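PDB 6A41: dehalogenase from Rhodospirillaceae, which probably removes halide from a halogenated substrate, on a Rossmann-type scaffold like that of halohydrin dehalogenases and the short-chain dehydrogenases/reductases. Local coordinates for residues A57-E62 and V67-K72; R114-V119 and G129-V134; D36-F39 and S43-H46; I8-V13 and G20-A25. One frame throughout, in Å; residues are numbered along the deposited sequence.

Contact 1. Residues A57-E62 and V67-K72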
loop_
_atom_site.group_PDB
_atom_site.type_symbol
_atom_site.label_atom_id
_atom_site.label_comp_id
_atom_site.label_asym_id
_atom_site.label_seq_id
_atom_site.Cartn_x
_atom_site.Cartn_y
_atom_site.Cartn_z
ATOM N N ALA A 57 -6.390 5.371 -37.633
ATOM C CA ALA A 57 -4.970 4.999 -37.504
ATOM C C ALA A 57 -4.108 6.198 -37.974
ATOM O O ALA A 57 -4.225 6.646 -39.134
ATOM C CB ALA A 57 -4.712 3.745 -38.322
ATOM N N LEU A 58 -3.243 6.719 -37.109
ATOM C CA LEU A 58 -2.408 7.868 -37.449
ATOM C C LEU A 58 -1.184 7.392 -38.217
ATOM O O LEU A 58 -0.542 6.344 -37.872
ATOM C CB LEU A 58 -1.925 8.509 -36.150
ATOM C CG LEU A 58 -3.095 9.138 -35.383
ATOM C CD1 LEU A 58 -2.658 9.334 -33.912
ATOM C CD2 LEU A 58 -3.399 10.501 -35.952
ATOM N N SER A 59 -0.850 8.105 -39.269
ATOM C CA SER A 59 0.205 7.622 -40.159
ATOM C C SER A 59 1.606 8.079 -39.660
ATOM O O SER A 59 2.606 7.539 -40.071
ATOM C CB SER A 59 -0.074 8.080 -41.612
ATOM O OG SER A 59 -0.155 9.471 -41.581
ATOM N N ALA A 60 1.674 8.971 -38.682
ATOM C CA ALA A 60 2.994 9.359 -38.082
ATOM C C ALA A 60 3.268 8.487 -36.914
ATOM O O ALA A 60 2.339 8.166 -36.131
ATOM C CB ALA A 60 3.025 10.823 -37.684
ATOM N N VAL A 61 4.518 8.033 -36.838
ATOM C CA VAL A 61 4.897 7.038 -35.827
ATOM C C VAL A 61 5.829 7.573 -34.789
ATOM O O VAL A 61 5.797 7.051 -33.685
ATOM C CB VAL A 61 5.493 5.740 -36.408
ATOM C CG1 VAL A 61 4.425 5.100 -37.324
ATOM C CG2 VAL A 61 6.818 5.964 -37.121
ATOM N N GLU A 62 6.611 8.615 -35.088
ATOM C CA GLU A 62 7.481 9.230 -34.086
ATOM C C GLU A 62 6.704 10.176 -33.172
ATOM O O GLU A 62 5.729 10.834 -33.596
ATOM C CB GLU A 62 8.627 9.914 -34.739
ATOM C CG GLU A 62 9.516 8.931 -35.555
ATOM C CD GLU A 62 9.945 7.680 -34.731
ATOM O OE1 GLU A 62 10.253 7.804 -33.516
ATOM O OE2 GLU A 62 9.931 6.522 -35.266
ATOM N N VAL A 67 1.948 13.166 -32.191
ATOM C CA VAL A 67 1.091 14.067 -31.359
ATOM C C VAL A 67 0.568 15.252 -32.111
ATOM O O VAL A 67 -0.602 15.594 -31.980
ATOM C CB VAL A 67 1.789 14.474 -30.036
ATOM C CG1 VAL A 67 1.000 15.523 -29.259
ATOM C CG2 VAL A 67 1.910 13.246 -29.217
ATOM N N GLU A 68 1.428 15.868 -32.901
ATOM C CA GLU A 68 1.000 17.010 -33.679
ATOM C C GLU A 68 -0.123 16.613 -34.661
ATOM O O GLU A 68 -1.106 17.361 -34.799
ATOM C CB GLU A 68 2.193 17.573 -34.441
ATOM C CG GLU A 68 1.822 18.725 -35.384
ATOM C CD GLU A 68 3.001 19.260 -36.195
ATOM O OE1 GLU A 68 4.179 19.154 -35.760
ATOM O OE2 GLU A 68 2.749 19.797 -37.265
ATOM N N LEU A 69 0.038 15.460 -35.312
ATOM C CA LEU A 69 -0.975 14.925 -36.157
ATOM C C LEU A 69 -2.284 14.569 -35.429
ATOM O O LEU A 69 -3.390 14.850 -35.951
ATOM C CB LEU A 69 -0.427 13.694 -36.849
ATOM C CG LEU A 69 -1.221 13.164 -38.021
ATOM C CD1 LEU A 69 -1.408 14.186 -39.150
ATOM C CD2 LEU A 69 -0.535 11.876 -38.517
ATOM N N ALA A 70 -2.173 13.930 -34.281
ATOM C CA ALA A 70 -3.363 13.535 -33.452
ATOM C C ALA A 70 -4.083 14.797 -33.140
ATOM O O ALA A 70 -5.302 14.896 -33.319
ATOM C CB ALA A 70 -2.919 12.860 -32.170
ATOM N N LEU A 71 -3.371 15.829 -32.718
ATOM C CA LEU A 71 -4.017 17.090 -32.317
ATOM C C LEU A 71 -4.680 17.811 -33.465
ATOM O O LEU A 71 -5.715 18.401 -33.296
ATOM C CB LEU A 71 -3.008 18.054 -31.674
ATOM C CG LEU A 71 -2.724 17.674 -30.222
ATOM C CD1 LEU A 71 -1.596 18.539 -29.705
ATOM C CD2 LEU A 71 -3.986 17.930 -29.288
ATOM N N LYS A 72 -4.036 17.861 -34.621
ATOM C CA LYS A 72 -4.667 18.350 -35.842
ATOM C C LYS A 72 -5.988 17.674 -36.248
ATOM O O LYS A 72 -6.849 18.296 -36.838
ATOM C CB LYS A 72 -3.701 18.177 -37.013
ATOM C CG LYS A 72 -2.948 19.386 -37.426
ATOM C CD LYS A 72 -3.565 19.974 -38.711
ATOM C CE LYS A 72 -2.520 20.647 -39.575
ATOM N NZ LYS A 72 -1.648 21.540 -38.715
#

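Contact 2. Residues R114-V119 and G129-V134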
loop_
_atom_site.group_PDB
_atom_site.type_symbol
_atom_site.label_atom_id
_atom_site.label_comp_id
_atom_site.label_asym_id
_atom_site.label_seq_id
_atom_site.Cartn_x
_atom_site.Cartn_y
_atom_site.Cartn_z
ATOM N N ARG A 114 7.675 10.830 -21.943
ATOM C CA ARG A 114 7.808 11.682 -23.114
ATOM C C ARG A 114 6.486 12.016 -23.779
ATOM O O ARG A 114 6.237 13.200 -24.111
ATOM C CB ARG A 114 8.837 11.053 -24.094
ATOM C CG ARG A 114 9.052 11.724 -25.465
ATOM C CD ARG A 114 9.533 13.134 -25.346
ATOM N NE ARG A 114 9.840 13.712 -26.692
ATOM C CZ ARG A 114 9.841 15.019 -26.990
ATOM N NH1 ARG A 114 9.576 15.895 -26.051
ATOM N NH2 ARG A 114 10.022 15.439 -28.239
ATOM N N LEU A 115 5.651 10.993 -23.991
ATOM C CA LEU A 115 4.368 11.200 -24.583
ATOM C C LEU A 115 3.510 12.107 -23.722
ATOM O O LEU A 115 2.807 12.972 -24.279
ATOM C CB LEU A 115 3.576 9.958 -24.825
ATOM C CG LEU A 115 3.969 9.250 -26.103
ATOM C CD1 LEU A 115 3.184 7.962 -26.154
ATOM C CD2 LEU A 115 3.745 9.988 -27.412
ATOM N N THR A 116 3.575 11.954 -22.405
ATOM C CA THR A 116 2.839 12.836 -21.506
ATOM C C THR A 116 3.305 14.294 -21.611
ATOM O O THR A 116 2.461 15.203 -21.659
ATOM C CB THR A 116 2.886 12.339 -20.078
ATOM O OG1 THR A 116 2.469 10.974 -20.036
ATOM C CG2 THR A 116 2.008 13.094 -19.184
ATOM N N GLN A 117 4.609 14.522 -21.755
ATOM C CA GLN A 117 5.164 15.856 -21.920
ATOM C C GLN A 117 4.655 16.552 -23.205
ATOM O O GLN A 117 4.380 17.710 -23.212
ATOM C CB GLN A 117 6.666 15.793 -22.147
ATOM C CG GLN A 117 7.462 15.535 -20.937
ATOM C CD GLN A 117 8.971 15.654 -21.296
ATOM O OE1 GLN A 117 9.434 14.811 -22.085
ATOM N NE2 GLN A 117 9.663 16.719 -20.828
ATOM N N LEU A 118 4.541 15.766 -24.257
ATOM C CA LEU A 118 3.968 16.183 -25.547
ATOM C C LEU A 118 2.469 16.456 -25.510
ATOM O O LEU A 118 2.024 17.428 -26.088
ATOM C CB LEU A 118 4.347 15.147 -26.616
ATOM C CG LEU A 118 5.785 15.123 -26.984
ATOM C CD1 LEU A 118 6.065 13.831 -27.746
ATOM C CD2 LEU A 118 6.188 16.340 -27.866
ATOM N N VAL A 119 1.684 15.686 -24.761
ATOM C CA VAL A 119 0.189 15.832 -24.825
ATOM C C VAL A 119 -0.356 16.790 -23.779
ATOM O O VAL A 119 -1.366 17.451 -24.023
ATOM C CB VAL A 119 -0.488 14.425 -24.615
ATOM C CG1 VAL A 119 -1.995 14.489 -24.534
ATOM C CG2 VAL A 119 -0.255 13.564 -25.855
ATOM N N GLY A 129 -8.679 16.823 -18.927
ATOM C CA GLY A 129 -7.996 15.780 -19.547
ATOM C C GLY A 129 -7.904 14.555 -18.657
ATOM O O GLY A 129 -8.187 14.598 -17.457
ATOM N N ARG A 130 -7.399 13.507 -19.272
ATOM C CA ARG A 130 -7.228 12.250 -18.620
ATOM C C ARG A 130 -5.940 11.634 -19.147
ATOM O O ARG A 130 -5.706 11.608 -20.371
ATOM C CB ARG A 130 -8.362 11.284 -18.953
ATOM C CG ARG A 130 -9.708 11.732 -18.565
ATOM C CD ARG A 130 -9.894 11.380 -17.118
ATOM N NE ARG A 130 -11.251 11.702 -16.700
ATOM C CZ ARG A 130 -11.717 12.884 -16.403
ATOM N NH1 ARG A 130 -10.956 13.973 -16.362
ATOM N NH2 ARG A 130 -12.949 12.990 -16.032
ATOM N N ILE A 131 -5.073 11.178 -18.287
ATOM C CA ILE A 131 -3.929 10.408 -18.739
ATOM C C ILE A 131 -3.972 9.016 -18.035
ATOM O O ILE A 131 -4.077 8.992 -16.771
ATOM C CB ILE A 131 -2.604 11.084 -18.312
ATOM C CG1 ILE A 131 -2.383 12.536 -18.702
ATOM C CG2 ILE A 131 -1.404 10.255 -18.759
ATOM C CD1 ILE A 131 -2.057 12.738 -20.072
ATOM N N VAL A 132 -4.008 7.924 -18.781
ATOM C CA VAL A 132 -4.055 6.566 -18.193
ATOM C C VAL A 132 -2.836 5.797 -18.660
ATOM O O VAL A 132 -2.589 5.697 -19.880
ATOM C CB VAL A 132 -5.336 5.794 -18.514
ATOM C CG1 VAL A 132 -5.287 4.338 -17.979
ATOM C CG2 VAL A 132 -6.624 6.586 -18.203
ATOM N N PHE A 133 -1.998 5.368 -17.721
ATOM C CA PHE A 133 -0.922 4.477 -18.021
ATOM C C PHE A 133 -1.438 3.069 -18.013
ATOM O O PHE A 133 -1.968 2.563 -16.957
ATOM C CB PHE A 133 0.252 4.689 -17.051
ATOM C CG PHE A 133 0.942 6.028 -17.180
ATOM C CD1 PHE A 133 0.417 7.153 -16.585
ATOM C CD2 PHE A 133 2.143 6.143 -17.800
ATOM C CE1 PHE A 133 1.046 8.392 -16.665
ATOM C CE2 PHE A 133 2.766 7.409 -17.915
ATOM C CZ PHE A 133 2.165 8.514 -17.388
ATOM N N VAL A 134 -1.257 2.333 -19.062
ATOM C CA VAL A 134 -1.608 0.891 -18.970
ATOM C C VAL A 134 -0.360 0.172 -18.502
ATOM O O VAL A 134 0.655 0.185 -19.206
ATOM C CB VAL A 134 -2.010 0.271 -20.252
ATOM C CG1 VAL A 134 -2.613 -1.099 -20.013
ATOM C CG2 VAL A 134 -3.056 1.173 -20.897
#

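Contact 3. Residues D36-F39 and S43-H46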
loop_
_atom_site.group_PDB
_atom_site.type_symbol
_atom_site.label_atom_id
_atom_site.label_comp_id
_atom_site.label_asym_id
_atom_site.label_seq_id
_atom_site.Cartn_x
_atom_site.Cartn_y
_atom_site.Cartn_z
ATOM N N ASP A 36 0.594 3.391 -33.742
ATOM C CA ASP A 36 1.334 2.161 -33.655
ATOM C C ASP A 36 2.608 2.316 -34.519
ATOM O O ASP A 36 2.537 2.877 -35.598
ATOM C CB ASP A 36 0.483 0.924 -34.076
ATOM C CG ASP A 36 1.163 -0.411 -33.724
ATOM O OD1 ASP A 36 1.025 -0.830 -32.509
ATOM O OD2 ASP A 36 1.869 -1.009 -34.658
ATOM N N PRO A 37 3.726 1.694 -34.104
ATOM C CA PRO A 37 4.877 1.702 -35.000
ATOM C C PRO A 37 4.629 1.122 -36.345
ATOM O O PRO A 37 5.351 1.426 -37.256
ATOM C CB PRO A 37 5.896 0.777 -34.311
ATOM C CG PRO A 37 5.501 0.873 -32.925
ATOM C CD PRO A 37 4.026 0.985 -32.858
ATOM N N SER A 38 3.651 0.280 -36.512
ATOM C CA SER A 38 3.346 -0.278 -37.824
ATOM C C SER A 38 2.546 0.624 -38.726
ATOM O O SER A 38 2.508 0.394 -39.891
ATOM C CB SER A 38 2.623 -1.586 -37.708
ATOM O OG SER A 38 1.295 -1.500 -37.283
ATOM N N PHE A 39 1.935 1.667 -38.178
ATOM C CA PHE A 39 1.060 2.546 -38.896
ATOM C C PHE A 39 1.743 3.534 -39.908
ATOM O O PHE A 39 1.025 4.307 -40.544
ATOM C CB PHE A 39 0.110 3.300 -37.955
ATOM C CG PHE A 39 -0.916 2.440 -37.269
ATOM C CD1 PHE A 39 -1.084 1.089 -37.562
ATOM C CD2 PHE A 39 -1.723 2.964 -36.318
ATOM C CE1 PHE A 39 -2.037 0.333 -36.975
ATOM C CE2 PHE A 39 -2.648 2.169 -35.683
ATOM C CZ PHE A 39 -2.841 0.889 -36.042
ATOM N N SER A 43 -1.198 -0.646 -45.320
ATOM C CA SER A 43 -1.982 -1.845 -45.065
ATOM C C SER A 43 -2.266 -2.137 -43.569
ATOM O O SER A 43 -3.326 -2.731 -43.199
ATOM C CB SER A 43 -1.347 -3.072 -45.689
ATOM O OG SER A 43 -0.066 -3.250 -45.153
ATOM N N ALA A 44 -1.320 -1.822 -42.717
ATOM C CA ALA A 44 -1.546 -1.939 -41.284
ATOM C C ALA A 44 -2.625 -0.997 -40.808
ATOM O O ALA A 44 -3.455 -1.380 -39.997
ATOM C CB ALA A 44 -0.299 -1.661 -40.491
ATOM N N ARG A 45 -2.573 0.252 -41.245
ATOM C CA ARG A 45 -3.666 1.229 -40.973
ATOM C C ARG A 45 -5.023 0.754 -41.429
ATOM O O ARG A 45 -6.005 0.835 -40.676
ATOM C CB ARG A 45 -3.379 2.584 -41.600
ATOM C CG ARG A 45 -2.099 3.205 -41.068
ATOM C CD ARG A 45 -2.067 4.696 -41.334
ATOM N NE ARG A 45 -2.121 5.083 -42.766
ATOM C CZ ARG A 45 -1.059 5.187 -43.581
ATOM N NH1 ARG A 45 0.177 4.939 -43.183
ATOM N NH2 ARG A 45 -1.248 5.544 -44.833
ATOM N N HIS A 46 -5.063 0.191 -42.646
ATOM C CA HIS A 46 -6.291 -0.330 -43.231
ATOM C C HIS A 46 -6.865 -1.526 -42.464
ATOM O O HIS A 46 -8.043 -1.613 -42.260
ATOM C CB HIS A 46 -6.143 -0.686 -44.720
ATOM C CG HIS A 46 -5.750 0.513 -45.586
ATOM N ND1 HIS A 46 -5.142 0.390 -46.852
ATOM C CD2 HIS A 46 -5.797 1.859 -45.326
ATOM C CE1 HIS A 46 -4.884 1.601 -47.332
ATOM N NE2 HIS A 46 -5.226 2.500 -46.412
#

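Contact 4. Residues I8-V13 and G20-A25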
loop_
_atom_site.group_PDB
_atom_site.type_symbol
_atom_site.label_atom_id
_atom_site.label_comp_id
_atom_site.label_asym_id
_atom_site.label_seq_id
_atom_site.Cartn_x
_atom_site.Cartn_y
_atom_site.Cartn_z
ATOM N N ILE A 8 -9.998 10.019 -27.710
ATOM C CA ILE A 8 -9.082 9.185 -26.948
ATOM C C ILE A 8 -7.920 8.788 -27.858
ATOM O O ILE A 8 -8.160 8.174 -28.887
ATOM C CB ILE A 8 -9.806 7.963 -26.447
ATOM C CG1 ILE A 8 -10.902 8.503 -25.535
ATOM C CG2 ILE A 8 -8.883 7.063 -25.652
ATOM C CD1 ILE A 8 -11.681 7.507 -24.863
ATOM N N LEU A 9 -6.689 9.070 -27.463
ATOM C CA LEU A 9 -5.548 8.619 -28.241
ATOM C C LEU A 9 -4.960 7.408 -27.546
ATOM O O LEU A 9 -4.599 7.495 -26.367
ATOM C CB LEU A 9 -4.519 9.773 -28.166
ATOM C CG LEU A 9 -3.171 9.417 -28.699
ATOM C CD1 LEU A 9 -3.322 8.943 -30.134
ATOM C CD2 LEU A 9 -2.236 10.666 -28.536
ATOM N N ILE A 10 -4.833 6.279 -28.213
ATOM C CA ILE A 10 -4.303 5.091 -27.632
ATOM C C ILE A 10 -2.947 4.813 -28.361
ATOM O O ILE A 10 -2.877 4.817 -29.588
ATOM C CB ILE A 10 -5.194 3.890 -27.870
ATOM C CG1 ILE A 10 -6.660 4.129 -27.368
ATOM C CG2 ILE A 10 -4.613 2.623 -27.185
ATOM C CD1 ILE A 10 -7.671 3.074 -27.785
ATOM N N THR A 11 -1.882 4.649 -27.625
ATOM C CA THR A 11 -0.603 4.336 -28.192
ATOM C C THR A 11 -0.385 2.831 -28.350
ATOM O O THR A 11 -1.034 1.992 -27.751
ATOM C CB THR A 11 0.562 4.898 -27.358
ATOM O OG1 THR A 11 0.567 4.308 -26.042
ATOM C CG2 THR A 11 0.386 6.382 -27.194
ATOM N N ASN A 12 0.589 2.497 -29.177
ATOM C CA ASN A 12 1.011 1.111 -29.429
ATOM C C ASN A 12 -0.165 0.172 -29.515
ATOM O O ASN A 12 -0.203 -0.922 -28.880
ATOM C CB ASN A 12 2.028 0.737 -28.373
ATOM C CG ASN A 12 3.199 1.691 -28.270
ATOM O OD1 ASN A 12 3.972 1.857 -29.233
ATOM N ND2 ASN A 12 3.303 2.388 -27.177
ATOM N N VAL A 13 -1.145 0.543 -30.334
ATOM C CA VAL A 13 -2.440 -0.100 -30.262
ATOM C C VAL A 13 -2.468 -1.579 -30.638
ATOM O O VAL A 13 -3.416 -2.319 -30.243
ATOM C CB VAL A 13 -3.489 0.648 -31.110
ATOM C CG1 VAL A 13 -3.414 0.311 -32.579
ATOM C CG2 VAL A 13 -4.887 0.457 -30.595
ATOM N N GLY A 20 -8.615 -4.133 -26.943
ATOM C CA GLY A 20 -9.744 -4.114 -25.917
ATOM C C GLY A 20 -10.193 -2.679 -25.723
ATOM O O GLY A 20 -11.367 -2.403 -25.694
ATOM N N THR A 21 -9.218 -1.752 -25.541
ATOM C CA THR A 21 -9.564 -0.419 -25.272
ATOM C C THR A 21 -10.269 0.197 -26.508
ATOM O O THR A 21 -11.225 0.859 -26.353
ATOM C CB THR A 21 -8.356 0.435 -24.886
ATOM O OG1 THR A 21 -7.693 -0.195 -23.740
ATOM C CG2 THR A 21 -8.812 1.847 -24.507
ATOM N N THR A 22 -9.759 -0.031 -27.717
ATOM C CA THR A 22 -10.397 0.551 -28.914
ATOM C C THR A 22 -11.865 0.141 -28.996
ATOM O O THR A 22 -12.783 0.964 -29.205
ATOM C CB THR A 22 -9.703 0.020 -30.175
ATOM O OG1 THR A 22 -8.380 0.495 -30.228
ATOM C CG2 THR A 22 -10.425 0.483 -31.431
ATOM N N ARG A 23 -12.031 -1.160 -28.835
ATOM C CA ARG A 23 -13.342 -1.823 -28.948
ATOM C C ARG A 23 -14.392 -1.259 -27.972
ATOM O O ARG A 23 -15.550 -0.889 -28.367
ATOM C CB ARG A 23 -13.211 -3.345 -28.726
ATOM C CG ARG A 23 -14.477 -4.096 -28.993
ATOM C CD ARG A 23 -14.417 -5.629 -28.714
ATOM N NE ARG A 23 -13.368 -6.171 -29.518
ATOM C CZ ARG A 23 -12.165 -6.619 -29.153
ATOM N NH1 ARG A 23 -11.755 -6.700 -27.941
ATOM N NH2 ARG A 23 -11.350 -7.014 -30.141
ATOM N N ILE A 24 -14.019 -1.194 -26.711
ATOM C CA ILE A 24 -14.938 -0.629 -25.712
ATOM C C ILE A 24 -15.129 0.879 -25.885
ATOM O O ILE A 24 -16.283 1.334 -25.791
ATOM C CB ILE A 24 -14.480 -0.996 -24.280
ATOM C CG1 ILE A 24 -14.459 -2.534 -24.042
ATOM C CG2 ILE A 24 -15.442 -0.414 -23.257
ATOM C CD1 ILE A 24 -15.787 -3.233 -24.326
ATOM N N ALA A 25 -14.057 1.639 -26.154
ATOM C CA ALA A 25 -14.182 3.084 -26.289
ATOM C C ALA A 25 -15.201 3.392 -27.425
ATOM O O ALA A 25 -16.064 4.243 -27.311
ATOM C CB ALA A 25 -12.835 3.660 -26.608
#

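Contact 1. Residues A57-E62 and V67-K72
Leu58 fits against the helix backbone at Ala70, and this is the buried end of the contact. Its two methyls share the work: CD1 of Leu58 sits 3.9 Å from CB of Ala70, while CD2 of Leu58 lies 3.9 Å from CA of Ala70 and also reaches CG of Leu69, at 4.0 Å. So close an approach is consistent with the small side chain of Ala70. Leu58 and Ala70 are both buried, and the CA atoms of this pair are 7.0 Å apart. The loop here leaves strand 56-57, an outermost strand of the Rossmann-type parallel sheet within the chain, and turns into helix 63-74 with Glu62 as its N-cap; the contact is therefore a beta-to-alpha turn folding back onto its own helix. Toward solvent the fit depends on one branch of Leu69. With CG anti to the backbone N (chi1 -166°), Leu69 reaches across to the loop and lays CD2 alongside it, 3.7 Å from the backbone N of Ala60 and 3.8 Å from CB of Ala60. The same methyl has OG of the exposed Ser59 at 3.9 Å, a van der Waals approach of a hydroxyl to carbon. Ala60 and Leu69 are both partly exposed.

Contact 2. Residues R114-V119 and G129-V134
Thr116 is the helix residue that meets the strand, touching Ile131 and Phe133, and all three are buried. The van der Waals contacts split by branch. CG2 of Thr116 lies 4.2 Å from CD1 of Ile131. The hydroxyl oxygen OG1 of Thr116 lies 4.1 Å from CG2 of Ile131 and 3.6 Å from CZ of Phe133, oblique to the ring; the side chains of Thr116 and Phe133 cross at about a right angle. The CA-CB bond of Phe133 is not directed at the helix, yet the ring end comes near it.

The hydrogen bonds of these side chains do not link the two segments. With OG1 of Thr116 beside its own backbone N (chi1 -52°), the hydroxyl bonds to the carbonyl of Pro112, one turn earlier in the helix, which satisfies a buried polar group. On the strand, Arg130 NH1 donates to O of Gly129 at 3.0 Å, with the donor well above the carbonyl plane, and NH2 of Arg130 bonds to Ser226 O.

Across the subunit boundary, Thr116 packs on Leu93 of the second subunit, whose carbonyl O accepts from Gln117 NE2. Helix 98-126 links the neighbouring parallel strands 79-83 and 129-136, a beta-alpha-beta crossover typical of the Rossmann fold.

Contact 3. Residues D36-F39 and S43-H46
The Phe39 ring and the Arg45 guanidinium stand with their planes 90° apart. One face of the ring is covered from within its own turn, CB of Asp36 lying 3.6 Å above the plane and over the ring centre. Across the contact the helix approaches this ring obliquely, CE1 of Phe39 being 3.8 Å from the carbonyl O of Ala44. At the root of the side chain, CG of Arg45 lies 3.8 Å from CB of Phe39. The guanidinium is met at its edge, close to its own plane, by the carbonyl O of Phe39. Arg45 NH1 donates to that oxygen at 2.8 Å with a nearly straight N-H...O angle of 168°, although the donor is tilted out of the carbonyl plane. A bend at chi3 (-61°) turns the arginine back over the end of the loop to reach it. A leucine in its place has no donor, and the Phe39 carbonyl would probably be left without this partner, the end of the turn less firmly tied to the helix.

Ala44 packs beside Ser38, its CB 3.5 Å from O of Ser38 and 3.6 Å from OG of Ser38. The serine is itself held by Asp36, whose OD2 accepts from OG of Ser38 at 2.7 Å and from N of Ser38 at 2.9 Å, the donors coming from opposite faces of the carboxylate; OD1 of Asp36 accepts from Glu14 N. The bond from Ser38 N to the Asp36 carboxylate closes an Asx turn, placed in the loop that joins strand 31-34 to helix 42-51 in this Rossmann-type fold.

Contact 4. Residues I8-V13 and G20-A25
Ile10 and Val13 meet Thr21 and Thr22 in the first beta-alpha-beta unit of the Rossmann-type fold, where strand 7-10 runs into helix 18-27. Short axes through strand residues 8-10 and helix residues 20-25 are 9.9 Å apart at closest approach, and their directions differ by 162°, so the helix returns nearly antiparallel to the strand. The centre of the packing is CD1 of Ile10, which meets both threonines: 3.7 Å from CG2 of Thr21 and 3.6 Å from OG1 of Thr22. Val13, just past the strand, adds CG2 against OG1 of Thr22 at 3.5 Å, crossing at about a right angle. Farther along, the fit is looser, with CD1 of Ile8 4.4 Å from CB of Ala25.

OG1 of Thr21 is beside the backbone N (chi1 -56°), which puts CG2 anti to that N and turned to the strand, while OG1 bonds back to Ala17 O. OG1 of Thr22 bonds to both Gly18 O and Tyr48 OH. Both buried hydroxyls are therefore satisfied, although OG1 of Thr22 also has methyls of Ile10 and Val13 against it.

Strand 7-10 lies between strands 31-34 and 79-83, bonded to both through its backbone. Helix 18-27 also packs on helix 214-225, where Thr21 touches Ile221 and Ala25 touches Cys222.

How the contacts relate
Contacts 2 and 4 are the core of the set, their centres about 10 and 8 Å from the centre of the chain; contacts 1 and 3 lie about 18 Å out and are partly buried. The core pair joins helices to strands of one sheet by van der Waals packing in which threonine oxygens meet carbon while bonding to carbonyls of their own helices, Thr22 also to Tyr48. The outer pair sets beta-to-alpha loops against the following helices: contact 1 is mainly apolar, whereas contact 3 adds a side-chain-to-backbone hydrogen bond. Contacts 1 and 3 touch one another, and Val67 packs on Val119 where contact 1 meets contact 2. Contacts 2 and 3 stay apart, their nearest atoms about 9 Å distant.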